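Local coordinates for putative iron-uptake ABC transport system,periplasmic iron-binding protein (Campylobacter jejuni, PDB 3E13) that binds ferric iron in the periplasm, probably delivering it to an ABC transporter of the inner membrane for uptake into the cell, at residues L4-A9 and I55-D60; R10-D15 and N197-G202; A98-A103 and N270-I275. One frame throughout, in Å; residues are numbered along the deposited sequence.

Interaction 1: residues L4-A9 and I55-D60; sequences LNIYSA and IFITAD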
loop_
_atom_site.group_PDB
_atom_site.type_symbol
_atom_site.label_atom_id
_atom_site.label_comp_id
_atom_site.label_asym_id
_atom_site.label_seq_id
_atom_site.Cartn_x
_atom_site.Cartn_y
_atom_site.Cartn_z
ATOM N N LEU A 4 2.014 24.785 -1.684
ATOM C CA LEU A 4 2.675 23.479 -1.477
ATOM C C LEU A 4 2.204 22.546 -2.576
ATOM O O LEU A 4 1.036 22.368 -2.772
ATOM C CB LEU A 4 2.361 22.897 -0.086
ATOM C CG LEU A 4 2.997 21.512 0.108
ATOM C CD1 LEU A 4 4.507 21.593 0.285
ATOM C CD2 LEU A 4 2.341 20.872 1.326
ATOM N N ASN A 5 3.142 22.005 -3.352
ATOM C CA ASN A 5 2.828 21.173 -4.494
ATOM C C ASN A 5 3.032 19.679 -4.198
ATOM O O ASN A 5 4.158 19.257 -3.946
ATOM C CB ASN A 5 3.713 21.624 -5.650
ATOM C CG ASN A 5 3.402 23.083 -6.072
ATOM O OD1 ASN A 5 2.230 23.428 -6.253
ATOM N ND2 ASN A 5 4.419 23.906 -6.215
ATOM N N ILE A 6 1.936 18.926 -4.124
ATOM C CA ILE A 6 1.966 17.511 -3.782
ATOM C C ILE A 6 1.690 16.667 -5.018
ATOM O O ILE A 6 0.679 16.881 -5.679
ATOM C CB ILE A 6 0.898 17.219 -2.718
ATOM C CG1 ILE A 6 1.217 18.027 -1.464
ATOM C CG2 ILE A 6 0.786 15.706 -2.481
ATOM C CD1 ILE A 6 0.315 17.755 -0.258
ATOM N N TYR A 7 2.596 15.744 -5.312
ATOM C CA TYR A 7 2.410 14.687 -6.294
ATOM C C TYR A 7 2.092 13.412 -5.489
ATOM O O TYR A 7 2.929 12.947 -4.749
ATOM C CB TYR A 7 3.706 14.471 -7.091
ATOM C CG TYR A 7 3.980 15.458 -8.221
ATOM C CD1 TYR A 7 3.368 16.682 -8.283
ATOM C CD2 TYR A 7 4.958 15.187 -9.132
ATOM C CE1 TYR A 7 3.677 17.621 -9.325
ATOM C CE2 TYR A 7 5.270 16.085 -10.167
ATOM C CZ TYR A 7 4.647 17.300 -10.240
ATOM O OH TYR A 7 5.012 18.205 -11.237
ATOM N N SER A 8 0.893 12.874 -5.660
ATOM C CA SER A 8 0.402 11.772 -4.853
ATOM C C SER A 8 -0.108 10.594 -5.633
ATOM O O SER A 8 -0.932 10.744 -6.535
ATOM C CB SER A 8 -0.697 12.251 -3.922
ATOM O OG SER A 8 -1.212 11.124 -3.186
ATOM N N ALA A 9 0.404 9.414 -5.289
ATOM C CA ALA A 9 -0.071 8.166 -5.823
ATOM C C ALA A 9 -1.053 7.468 -4.872
ATOM O O ALA A 9 -1.446 6.354 -5.120
ATOM C CB ALA A 9 1.101 7.244 -6.198
ATOM N N ILE A 55 6.482 17.608 -2.668
ATOM C CA ILE A 55 6.179 16.402 -1.896
ATOM C C ILE A 55 5.786 15.291 -2.875
ATOM O O ILE A 55 5.024 15.522 -3.835
ATOM C CB ILE A 55 5.022 16.687 -0.877
ATOM C CG1 ILE A 55 5.483 17.605 0.264
ATOM C CG2 ILE A 55 4.360 15.398 -0.408
ATOM C CD1 ILE A 55 6.288 16.920 1.327
ATOM N N PHE A 56 6.264 14.084 -2.553
ATOM C CA PHE A 56 5.861 12.857 -3.216
ATOM C C PHE A 56 5.213 11.977 -2.149
ATOM O O PHE A 56 5.823 11.664 -1.157
ATOM C CB PHE A 56 7.091 12.168 -3.870
ATOM C CG PHE A 56 6.770 10.904 -4.672
ATOM C CD1 PHE A 56 5.630 10.835 -5.494
ATOM C CD2 PHE A 56 7.610 9.785 -4.628
ATOM C CE1 PHE A 56 5.311 9.695 -6.207
ATOM C CE2 PHE A 56 7.331 8.658 -5.385
ATOM C CZ PHE A 56 6.185 8.611 -6.190
ATOM N N ILE A 57 3.964 11.606 -2.353
ATOM C CA ILE A 57 3.252 10.674 -1.473
ATOM C C ILE A 57 2.926 9.394 -2.252
ATOM O O ILE A 57 2.482 9.456 -3.414
ATOM C CB ILE A 57 1.913 11.272 -0.936
ATOM C CG1 ILE A 57 2.103 12.645 -0.411
ATOM C CG2 ILE A 57 1.387 10.360 0.206
ATOM C CD1 ILE A 57 0.785 13.297 0.122
ATOM N N THR A 58 3.185 8.239 -1.639
ATOM C CA THR A 58 2.886 6.931 -2.263
ATOM C C THR A 58 2.013 6.111 -1.352
ATOM O O THR A 58 1.796 6.451 -0.170
ATOM C CB THR A 58 4.145 6.101 -2.495
ATOM O OG1 THR A 58 4.620 5.662 -1.215
ATOM C CG2 THR A 58 5.250 6.880 -3.199
ATOM N N ALA A 59 1.519 5.015 -1.911
ATOM C CA ALA A 59 0.834 4.002 -1.161
ATOM C C ALA A 59 1.693 2.726 -1.125
ATOM O O ALA A 59 1.189 1.607 -1.079
ATOM C CB ALA A 59 -0.526 3.748 -1.811
ATOM N N ASP A 60 3.000 2.916 -1.167
ATOM C CA ASP A 60 3.939 1.810 -1.376
ATOM C C ASP A 60 5.359 2.168 -1.011
ATOM O O ASP A 60 5.887 3.231 -1.399
ATOM C CB ASP A 60 3.862 1.371 -2.834
ATOM C CG ASP A 60 4.859 0.353 -3.178
ATOM O OD1 ASP A 60 5.720 0.605 -4.109
ATOM O OD2 ASP A 60 4.848 -0.766 -2.623
#
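Ile6, Tyr7 and Ser8 pair in parallel register with Ile55, Phe56 and Ile57, on strand axes 4.7 Å apart at closest. The amide of Ile55 opens the ladder on the carbonyl of Asn5; Tyr7 N then bonds to Ile55 O, Ile57 N to Tyr7 O, and Ala9 N to Ile57 O, this last pair 2.8 Å apart and almost straight at 177°. Neighbouring side chains alternate between the two faces of the sheet.

On the face of Ile6, Ser8, Ile55 and Ile57 the contact is mainly aliphatic. Ile6 CG2 meets Ile57 CD1 at 3.5 Å, the two side chains crossing obliquely, while Ile6 and Ile55 lie alongside each other and point the same way, with Ile6 CG1 4.1 Å from Ile55 CB. Ser8 sets OG against Ile57 CB and bonds it to the amide of Arg10. Beta-branched isoleucine suits an extended backbone and fills this interior against helix 247-257. This parallel pair, flanked by helices, is part of the sheet at the core of one lobe of the periplasmic binding protein fold, and the strand ends lead into the loops of the ligand cleft.

Tyr7 and Phe56 share the other face, under helix 37-47. Phe56 CG is anti to the backbone N (chi1 -176°). Tyr7 O lies near the plane of its ring, at the edge, 3.5 Å from Phe56 CD1; Thr58 CG2 lies 3.4 Å above one ring face, toward the rim. The phenol of Tyr7 leads away to a hydrogen bond with Glu47. At the end of the strand, Thr58 OG1 donates to Asp60 O at 2.7 Å, and Asp60 follows as the N-cap of helix 61-69.

Interaction 2: residues R10-D15 and N197-G202; sequences RHYNAD and NTYYIG. With FE (Fe (III) ion), chain B.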
loop_
_atom_site.group_PDB
_atom_site.type_symbol
_atom_site.label_atom_id
_atom_site.label_comp_id
_atom_site.label_asym_id
_atom_site.label_seq_id
_atom_site.Cartn_x
_atom_site.Cartn_y
_atom_site.Cartn_z
ATOM N N ARG A 10 -1.428 8.144 -3.789
ATOM C CA ARG A 10 -2.588 7.737 -2.999
ATOM C C ARG A 10 -3.860 7.958 -3.850
ATOM O O ARG A 10 -3.802 8.565 -4.943
ATOM C CB ARG A 10 -2.627 8.462 -1.654
ATOM C CG ARG A 10 -1.643 7.876 -0.675
ATOM C CD ARG A 10 -1.596 8.590 0.660
ATOM N NE ARG A 10 -2.868 8.612 1.373
ATOM C CZ ARG A 10 -3.258 7.673 2.303
ATOM N NH1 ARG A 10 -2.491 6.629 2.621
ATOM N NH2 ARG A 10 -4.432 7.842 2.924
ATOM N N HIS A 11 -4.983 7.414 -3.422
ATOM C CA HIS A 11 -6.175 7.382 -4.251
ATOM C C HIS A 11 -7.421 7.264 -3.371
ATOM O O HIS A 11 -8.270 6.374 -3.573
ATOM C CB HIS A 11 -6.039 6.210 -5.252
ATOM C CG HIS A 11 -5.363 5.002 -4.660
ATOM N ND1 HIS A 11 -4.004 4.784 -4.757
ATOM C CD2 HIS A 11 -5.859 3.968 -3.924
ATOM C CE1 HIS A 11 -3.698 3.665 -4.098
ATOM N NE2 HIS A 11 -4.814 3.143 -3.605
ATOM N N TYR A 12 -7.497 8.181 -2.400
ATOM C CA TYR A 12 -8.483 8.112 -1.326
ATOM C C TYR A 12 -9.184 9.433 -1.094
ATOM O O TYR A 12 -8.556 10.498 -1.063
ATOM C CB TYR A 12 -7.803 7.700 -0.025
ATOM C CG TYR A 12 -6.936 6.471 -0.170
ATOM C CD1 TYR A 12 -5.545 6.558 -0.034
ATOM C CD2 TYR A 12 -7.461 5.261 -0.553
ATOM C CE1 TYR A 12 -4.725 5.476 -0.193
ATOM C CE2 TYR A 12 -6.645 4.177 -0.725
ATOM C CZ TYR A 12 -5.298 4.252 -0.537
ATOM O OH TYR A 12 -4.559 3.105 -0.745
ATOM N N ASN A 13 -10.492 9.348 -0.910
ATOM C CA ASN A 13 -11.283 10.513 -0.558
ATOM C C ASN A 13 -10.900 11.114 0.766
ATOM O O ASN A 13 -10.961 12.319 0.952
ATOM C CB ASN A 13 -12.745 10.129 -0.531
ATOM C CG ASN A 13 -13.424 10.487 -1.768
ATOM O OD1 ASN A 13 -12.828 10.416 -2.863
ATOM N ND2 ASN A 13 -14.655 10.956 -1.641
ATOM N N ALA A 14 -10.457 10.289 1.712
ATOM C CA ALA A 14 -10.050 10.794 3.015
ATOM C C ALA A 14 -8.940 11.819 2.963
ATOM O O ALA A 14 -8.843 12.723 3.792
ATOM C CB ALA A 14 -9.635 9.637 3.954
ATOM N N ASP A 15 -8.083 11.726 1.959
ATOM C CA ASP A 15 -6.975 12.646 1.837
ATOM C C ASP A 15 -7.431 14.086 1.616
ATOM O O ASP A 15 -6.725 15.016 2.040
ATOM C CB ASP A 15 -6.096 12.206 0.681
ATOM C CG ASP A 15 -5.374 10.935 0.999
ATOM O OD1 ASP A 15 -4.438 10.555 0.251
ATOM O OD2 ASP A 15 -5.603 10.331 2.054
ATOM N N ASN A 197 -5.617 -5.455 0.003
ATOM C CA ASN A 197 -5.191 -4.776 1.213
ATOM C C ASN A 197 -6.361 -4.658 2.191
ATOM O O ASN A 197 -7.552 -4.555 1.829
ATOM C CB ASN A 197 -4.645 -3.376 0.937
ATOM C CG ASN A 197 -3.297 -3.368 0.244
ATOM O OD1 ASN A 197 -2.526 -4.356 0.285
ATOM N ND2 ASN A 197 -2.978 -2.227 -0.384
ATOM N N THR A 198 -6.023 -4.720 3.466
ATOM C CA THR A 198 -7.006 -4.739 4.512
ATOM C C THR A 198 -7.932 -3.530 4.535
ATOM O O THR A 198 -9.152 -3.662 4.770
ATOM C CB THR A 198 -6.315 -4.803 5.885
ATOM O OG1 THR A 198 -5.182 -3.896 5.926
ATOM C CG2 THR A 198 -5.764 -6.180 6.220
ATOM N N TYR A 199 -7.364 -2.339 4.337
ATOM C CA TYR A 199 -8.149 -1.108 4.464
ATOM C C TYR A 199 -9.303 -1.052 3.479
ATOM O O TYR A 199 -10.314 -0.458 3.742
ATOM C CB TYR A 199 -7.274 0.158 4.402
ATOM C CG TYR A 199 -6.482 0.264 3.159
ATOM C CD1 TYR A 199 -7.016 0.872 2.041
ATOM C CD2 TYR A 199 -5.215 -0.305 3.076
ATOM C CE1 TYR A 199 -6.328 0.898 0.875
ATOM C CE2 TYR A 199 -4.505 -0.273 1.897
ATOM C CZ TYR A 199 -5.051 0.342 0.813
ATOM O OH TYR A 199 -4.370 0.364 -0.401
ATOM N N TYR A 200 -9.151 -1.697 2.316
ATOM C CA TYR A 200 -10.274 -1.697 1.368
ATOM C C TYR A 200 -11.501 -2.386 1.942
ATOM O O TYR A 200 -12.624 -1.996 1.607
ATOM C CB TYR A 200 -9.923 -2.368 0.017
ATOM C CG TYR A 200 -8.922 -1.533 -0.773
ATOM C CD1 TYR A 200 -9.265 -0.288 -1.239
ATOM C CD2 TYR A 200 -7.637 -2.020 -1.073
ATOM C CE1 TYR A 200 -8.352 0.489 -1.965
ATOM C CE2 TYR A 200 -6.729 -1.258 -1.739
ATOM C CZ TYR A 200 -7.071 -0.017 -2.194
ATOM O OH TYR A 200 -6.212 0.763 -2.882
ATOM N N ILE A 201 -11.318 -3.411 2.791
ATOM C CA ILE A 201 -12.470 -4.081 3.404
ATOM C C ILE A 201 -13.211 -3.085 4.295
ATOM O O ILE A 201 -14.436 -3.020 4.278
ATOM C CB ILE A 201 -12.052 -5.359 4.211
ATOM C CG1 ILE A 201 -11.406 -6.348 3.251
ATOM C CG2 ILE A 201 -13.239 -5.939 4.979
ATOM C CD1 ILE A 201 -10.797 -7.537 3.911
ATOM N N GLY A 202 -12.469 -2.269 5.042
ATOM C CA GLY A 202 -13.084 -1.201 5.784
ATOM C C GLY A 202 -13.752 -0.122 4.992
ATOM O O GLY A 202 -14.827 0.340 5.358
HETATM FE FE FE B . -4.684 1.635 -2.011
#
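His11 and Tyr12 reach from one wall of the interdomain cleft, and Tyr199 and Tyr200 from the other, to grip a single iron(III) ion; this is the metal site of a periplasmic ferric-binding protein, completed by Tyr143. Across the site the side chains of Tyr12 and Tyr199 cross at about a right angle, as do those of His11 and Tyr200, and His11 NE2 and the three hydroxyl oxygens meet at the metal.

The Tyr12 and Tyr199 rings have planes 89° apart and approach through Tyr12 CE2 and Tyr199 CE1, at 3.7 Å. The iron lies in the plane of the Tyr199 ring, at its edge. Tyr199 CG sits between its backbone N and carbonyl carbon (chi1 58°), and CE1 of its ring lies 3.2 Å above the centre of the Tyr200 ring. His11 brings NE2 to the metal, with Tyr200 OH near the plane of the imidazole at its edge; the other nitrogen, ND1, is hydrogen-bonded to Ala9 O, which, with the iron on NE2, holds the rotation of the ring.

The phenol oxygens of tyrosine, hard donors, suit ferric iron, a hard and highly charged ion. Tyr12 OH binds it at 1.9 Å and also accepts a hydrogen bond from Arg102. The close pairs of ligand atoms are held together by the metal rather than by hydrogen bonds with each other. Behind Tyr12, the guanidinium of Arg10 has Tyr12 CD1 over one face, and it grips Asp15 side-on, NE to OD1 and NH2 to OD2, each oxygen using its syn lone pair. On the other wall, Asn197 ND2 donates to Tyr199 OH at 2.9 Å, with the oxygen only 6° out of the amide plane.

Interaction 3: residues A98-A103 and N270-I275; sequences AITKRA and NYEFPI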
loop_
_atom_site.group_PDB
_atom_site.type_symbol
_atom_site.label_atom_id
_atom_site.label_comp_id
_atom_site.label_asym_id
_atom_site.label_seq_id
_atom_site.Cartn_x
_atom_site.Cartn_y
_atom_site.Cartn_z
ATOM N N ALA A 98 7.126 6.630 6.609
ATOM C CA ALA A 98 5.802 6.020 6.510
ATOM C C ALA A 98 4.782 6.935 7.196
ATOM O O ALA A 98 5.093 7.551 8.269
ATOM C CB ALA A 98 5.771 4.679 7.192
ATOM N N ILE A 99 3.590 6.994 6.640
ATOM C CA ILE A 99 2.435 7.666 7.264
ATOM C C ILE A 99 1.373 6.658 7.737
ATOM O O ILE A 99 0.583 6.977 8.628
ATOM C CB ILE A 99 1.815 8.745 6.374
ATOM C CG1 ILE A 99 1.260 8.192 5.071
ATOM C CG2 ILE A 99 2.840 9.786 6.086
ATOM C CD1 ILE A 99 0.333 9.174 4.355
ATOM N N THR A 100 1.323 5.467 7.153
ATOM C CA THR A 100 0.439 4.379 7.578
ATOM C C THR A 100 1.072 3.040 7.279
ATOM O O THR A 100 1.994 2.941 6.460
ATOM C CB THR A 100 -0.922 4.370 6.847
ATOM O OG1 THR A 100 -0.700 4.094 5.459
ATOM C CG2 THR A 100 -1.652 5.636 6.904
ATOM N N LYS A 101 0.514 1.986 7.884
ATOM C CA LYS A 101 0.751 0.623 7.499
ATOM C C LYS A 101 -0.541 0.014 6.945
ATOM O O LYS A 101 -1.665 0.428 7.279
ATOM C CB LYS A 101 1.214 -0.258 8.696
ATOM C CG LYS A 101 2.602 0.077 9.172
ATOM C CD LYS A 101 2.821 -0.353 10.661
ATOM C CE LYS A 101 2.995 -1.852 10.787
ATOM N NZ LYS A 101 3.040 -2.284 12.267
ATOM N N ARG A 102 -0.365 -0.974 6.092
ATOM C CA ARG A 102 -1.466 -1.779 5.536
ATOM C C ARG A 102 -0.972 -3.212 5.320
ATOM O O ARG A 102 0.192 -3.430 5.179
ATOM C CB ARG A 102 -2.000 -1.141 4.237
ATOM C CG ARG A 102 -0.916 -0.883 3.175
ATOM C CD ARG A 102 -0.357 0.575 3.176
ATOM N NE ARG A 102 -1.385 1.557 2.898
ATOM C CZ ARG A 102 -1.990 1.787 1.728
ATOM N NH1 ARG A 102 -1.673 1.090 0.658
ATOM N NH2 ARG A 102 -2.882 2.754 1.616
ATOM N N ALA A 103 -1.862 -4.191 5.328
ATOM C CA ALA A 103 -1.498 -5.579 5.173
ATOM C C ALA A 103 -2.159 -6.130 3.893
ATOM O O ALA A 103 -3.334 -5.840 3.643
ATOM C CB ALA A 103 -1.961 -6.374 6.397
ATOM N N ASN A 270 -10.082 6.069 6.654
ATOM C CA ASN A 270 -9.463 5.270 5.596
ATOM C C ASN A 270 -9.120 3.848 5.967
ATOM O O ASN A 270 -8.669 3.099 5.110
ATOM C CB ASN A 270 -8.249 5.983 4.959
ATOM C CG ASN A 270 -8.151 5.708 3.471
ATOM O OD1 ASN A 270 -9.156 5.873 2.754
ATOM N ND2 ASN A 270 -6.978 5.282 3.008
ATOM N N TYR A 271 -9.354 3.459 7.226
ATOM C CA TYR A 271 -9.222 2.099 7.687
ATOM C C TYR A 271 -7.828 1.509 7.598
ATOM O O TYR A 271 -7.684 0.309 7.611
ATOM C CB TYR A 271 -10.312 1.218 7.020
ATOM C CG TYR A 271 -11.659 1.896 7.269
ATOM C CD1 TYR A 271 -12.247 1.869 8.528
ATOM C CD2 TYR A 271 -12.238 2.704 6.306
ATOM C CE1 TYR A 271 -13.401 2.556 8.764
ATOM C CE2 TYR A 271 -13.402 3.363 6.531
ATOM C CZ TYR A 271 -13.983 3.289 7.769
ATOM O OH TYR A 271 -15.143 3.999 8.051
ATOM N N GLU A 272 -6.834 2.392 7.608
ATOM C CA GLU A 272 -5.432 1.979 7.617
ATOM C C GLU A 272 -4.958 1.842 9.042
ATOM O O GLU A 272 -5.664 2.228 9.984
ATOM C CB GLU A 272 -4.564 2.955 6.852
ATOM C CG GLU A 272 -4.934 3.085 5.371
ATOM C CD GLU A 272 -4.156 4.168 4.661
ATOM O OE1 GLU A 272 -4.659 5.307 4.606
ATOM O OE2 GLU A 272 -3.055 3.854 4.170
ATOM N N PHE A 273 -3.787 1.246 9.215
ATOM C CA PHE A 273 -3.135 1.174 10.547
ATOM C C PHE A 273 -2.287 2.420 10.740
ATOM O O PHE A 273 -1.422 2.739 9.910
ATOM C CB PHE A 273 -2.253 -0.077 10.680
ATOM C CG PHE A 273 -2.982 -1.379 10.468
ATOM C CD1 PHE A 273 -2.727 -2.141 9.365
ATOM C CD2 PHE A 273 -3.848 -1.874 11.428
ATOM C CE1 PHE A 273 -3.421 -3.360 9.174
ATOM C CE2 PHE A 273 -4.528 -3.081 11.227
ATOM C CZ PHE A 273 -4.282 -3.804 10.106
ATOM N N PRO A 274 -2.450 3.131 11.858
ATOM C CA PRO A 274 -1.576 4.280 12.146
ATOM C C PRO A 274 -0.136 3.879 12.346
ATOM O O PRO A 274 0.162 2.761 12.816
ATOM C CB PRO A 274 -2.102 4.813 13.476
ATOM C CG PRO A 274 -2.772 3.627 14.104
ATOM C CD PRO A 274 -3.379 2.851 12.970
ATOM N N ILE A 275 0.770 4.816 12.083
ATOM C CA ILE A 275 2.170 4.637 12.461
ATOM C C ILE A 275 2.350 4.927 13.945
ATOM O O ILE A 275 3.084 4.213 14.619
ATOM C CB ILE A 275 3.057 5.545 11.613
ATOM C CG1 ILE A 275 2.955 5.090 10.175
ATOM C CG2 ILE A 275 4.507 5.565 12.119
ATOM C CD1 ILE A 275 3.519 3.753 9.851
#
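This contact is probably part of the antiparallel sheet that holds the hinge of this binding protein, behind the iron site: strand 97-109 is joined by the short, weakly bonded strand 273-274. Lys101 and Phe273 form an antiparallel hydrogen-bonded pair, Lys101 N to Phe273 O at 2.9 Å and Phe273 N to Lys101 O at 3.0 Å.

Their side chains share one face. Phe273 turns a ring edge to the opposite backbone, with Lys101 O near the ring plane, 3.5 Å from Phe273 CD1, and Ala103, small enough to lie beside it, places CB near CE1. Lys101 touches through its aliphatic part, CG against Ile275 CD1, and sends its amine on to a salt bridge with Glu293. Ile275 CD1 also meets Ala98 CB at 3.6 Å, close to the corner that the chain turns at Ile99. There Ile99 and Thr100 both face Ser236 in a classic beta bulge.

Glu272 carries the polar half. With CG anti to its carbonyl carbon (chi1 -61°) and the chain extended beyond, it runs alongside Arg102 and offers OE2 to three donors. Arg102 NE and NH2 grip that one oxygen side-on, NH2 at 2.8 Å from Glu272 OE2, and OE2 lies in the guanidinium plane although the carboxylate is turned 73° from it. Thr100 OG1 donates to Glu272 OE2 at 2.7 Å from above the carboxylate plane. The other oxygen, OE1, accepts from Asn270 ND2 and forms a salt bridge with Arg10.

Such a buried carboxylate, between two arginines and met by two neutral donors, is probably held in its charged form, and it would steady the Arg102 guanidinium beside the iron ligands.

The three contacts converge on the iron. Interaction 1 runs straight into interaction 2 at Ala9 and Arg10, and its second strand leads to Ala59, whose side chain lies about 5 Å from the metal and packs through CB against His11 CE1 at 3.9 Å. Interaction 3 stands behind the same site, the centres of interactions 2 and 3 about 9 Å apart: Arg102 NH2 reaches Tyr12 OH at 2.9 Å, and Thr198 N lies 2.9 Å from Ala103 O, a probable hydrogen bond. Arg10 ties all three together, packing CD against Ile57 CG2 and forming a salt bridge with Glu272. Interactions 1 and 3 reach the same sheet.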